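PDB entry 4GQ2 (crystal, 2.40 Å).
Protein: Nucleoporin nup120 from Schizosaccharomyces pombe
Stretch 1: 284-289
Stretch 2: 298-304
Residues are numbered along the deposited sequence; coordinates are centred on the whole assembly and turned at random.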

# COMPACT_ATOMS: atom_id res chain seq x y z
N SER A 284 -31.98 -11.59 23.23
CA SER A 284 -31.27 -12.86 23.25
C SER A 284 -29.75 -12.69 23.24
O SER A 284 -29.18 -12.16 22.28
CB SER A 284 -31.71 -13.76 22.10
OG SER A 284 -31.21 -15.07 22.28
N PHE A 285 -29.12 -13.14 24.32
CA PHE A 285 -27.67 -13.06 24.50
C PHE A 285 -27.21 -14.12 25.51
O PHE A 285 -28.03 -14.65 26.26
CB PHE A 285 -27.24 -11.66 24.98
CG PHE A 285 -28.15 -11.07 26.03
CD1 PHE A 285 -28.16 -11.56 27.33
CD2 PHE A 285 -28.98 -10.00 25.72
CE1 PHE A 285 -28.99 -11.02 28.29
CE2 PHE A 285 -29.81 -9.44 26.68
CZ PHE A 285 -29.82 -9.95 27.97
N PRO A 286 -25.90 -14.45 25.52
CA PRO A 286 -25.42 -15.40 26.53
C PRO A 286 -25.52 -14.83 27.96
O PRO A 286 -25.37 -13.63 28.17
CB PRO A 286 -23.95 -15.64 26.14
CG PRO A 286 -23.58 -14.50 25.26
CD PRO A 286 -24.84 -14.09 24.56
N TYR A 287 -25.81 -15.72 28.91
CA TYR A 287 -25.94 -15.37 30.32
C TYR A 287 -24.79 -15.96 31.12
O TYR A 287 -24.48 -15.49 32.21
CB TYR A 287 -27.25 -15.92 30.88
CG TYR A 287 -28.47 -15.06 30.65
CD1 TYR A 287 -29.23 -15.19 29.49
CD2 TYR A 287 -28.89 -14.14 31.62
CE1 TYR A 287 -30.36 -14.42 29.29
CE2 TYR A 287 -30.02 -13.36 31.42
CZ TYR A 287 -30.75 -13.51 30.26
OH TYR A 287 -31.87 -12.74 30.06
N LEU A 288 -24.18 -17.01 30.58
CA LEU A 288 -23.15 -17.75 31.28
C LEU A 288 -21.85 -17.82 30.48
O LEU A 288 -21.87 -17.95 29.26
CB LEU A 288 -23.62 -19.17 31.58
CG LEU A 288 -24.77 -19.40 32.56
CD1 LEU A 288 -25.03 -20.90 32.71
CD2 LEU A 288 -24.48 -18.78 33.93
N THR A 289 -20.73 -17.75 31.20
CA THR A 289 -19.43 -18.12 30.64
C THR A 289 -18.50 -18.66 31.74
O THR A 289 -18.67 -18.32 32.91
CB THR A 289 -18.75 -16.96 29.88
OG1 THR A 289 -17.78 -17.49 28.97
CG2 THR A 289 -18.08 -15.98 30.84
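Stretch 2 (298-304) IALYYPD

Stretch 2 runs back along stretch 1 as an antiparallel strand, the end-to-end directions of the touching parts lying 154° apart. Residues 298-302 are extended, and P303 leaves the strand. In register, T289 faces A299, L288 faces L300 and Y287 lies beside Y301.

T289 and A299 form the hydrogen-bonded pair, each serving the other as donor and acceptor: A299 N reaches T289 O at 2.8 Å, and T289 N reaches A299 O at 3.1 Å, both nearly straight. Y301 N then gives its hydrogen to Y287 O at 3.1 Å, more bent at 144°, so the pairing extends beyond the strand part of stretch 1. L288 and L300 are a non-hydrogen-bonded pair, and their amides make no bond across this interface. The same carbonyls also receive CA-H...O contacts, from L300 CA to Y287 O (3.4 Å), L288 CA to A299 O (3.5 Å) and I298 CA to T289 O (3.4 Å).

The leucines share one face, with L288 CD2 3.8 Å from L300 CD1; on the other face A299 CB lies 3.9 Å from T289 CG2, methyl against methyl. Farther along, F285 CE1 meets Y301 CE2 obliquely at 3.8 Å, while Y301 OH is hydrogen-bonded elsewhere in the structure. P303, lacking an amide hydrogen, offers apolar ring carbons instead: its CD lies 3.8 Å from Y287 CE2, at the tyrosine ring's edge.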

# COMPACT_ATOMS: atom_id res chain seq x y z
N ILE A 298 -17.39 -19.41 37.12
CA ILE A 298 -18.52 -19.14 36.25
C ILE A 298 -18.94 -17.69 36.44
O ILE A 298 -19.18 -17.25 37.56
CB ILE A 298 -19.72 -20.06 36.59
CG1 ILE A 298 -19.44 -21.49 36.12
CG2 ILE A 298 -21.01 -19.56 35.94
CD1 ILE A 298 -20.14 -22.55 36.94
N ALA A 299 -19.03 -16.96 35.33
CA ALA A 299 -19.59 -15.63 35.34
C ALA A 299 -21.04 -15.69 34.89
O ALA A 299 -21.39 -16.44 33.98
CB ALA A 299 -18.78 -14.70 34.46
N LEU A 300 -21.88 -14.89 35.55
CA LEU A 300 -23.32 -14.91 35.31
C LEU A 300 -23.85 -13.48 35.26
O LEU A 300 -23.46 -12.64 36.07
CB LEU A 300 -24.03 -15.75 36.38
CG LEU A 300 -25.52 -15.56 36.70
CD1 LEU A 300 -26.42 -15.90 35.52
CD2 LEU A 300 -25.90 -16.38 37.92
N TYR A 301 -24.75 -13.23 34.31
CA TYR A 301 -25.28 -11.90 34.04
C TYR A 301 -26.71 -11.72 34.52
O TYR A 301 -27.55 -12.59 34.33
CB TYR A 301 -25.22 -11.61 32.54
CG TYR A 301 -25.75 -10.25 32.14
CD1 TYR A 301 -25.16 -9.08 32.63
CD2 TYR A 301 -26.83 -10.12 31.26
CE1 TYR A 301 -25.63 -7.83 32.27
CE2 TYR A 301 -27.30 -8.87 30.88
CZ TYR A 301 -26.70 -7.73 31.39
OH TYR A 301 -27.15 -6.49 31.03
N TYR A 302 -26.95 -10.56 35.14
CA TYR A 302 -28.28 -10.17 35.62
C TYR A 302 -28.70 -8.88 34.93
O TYR A 302 -28.08 -7.83 35.16
CB TYR A 302 -28.26 -9.91 37.12
CG TYR A 302 -28.13 -11.12 38.02
CD1 TYR A 302 -26.88 -11.66 38.31
CD2 TYR A 302 -29.26 -11.69 38.62
CE1 TYR A 302 -26.75 -12.75 39.15
CE2 TYR A 302 -29.14 -12.79 39.46
CZ TYR A 302 -27.88 -13.31 39.72
OH TYR A 302 -27.74 -14.40 40.56
N PRO A 303 -29.73 -8.94 34.08
CA PRO A 303 -30.30 -7.72 33.49
C PRO A 303 -30.88 -6.78 34.55
O PRO A 303 -31.36 -7.24 35.59
CB PRO A 303 -31.41 -8.25 32.58
CG PRO A 303 -30.98 -9.64 32.24
CD PRO A 303 -30.29 -10.16 33.47
N ASP A 304 -30.82 -5.48 34.27
CA ASP A 304 -31.33 -4.43 35.16
C ASP A 304 -32.17 -3.46 34.36
O ASP A 304 -32.53 -3.73 33.21
CB ASP A 304 -30.18 -3.61 35.74
CG ASP A 304 -29.54 -4.25 36.95
OD1 ASP A 304 -29.90 -5.39 37.30
OD2 ASP A 304 -28.66 -3.59 37.54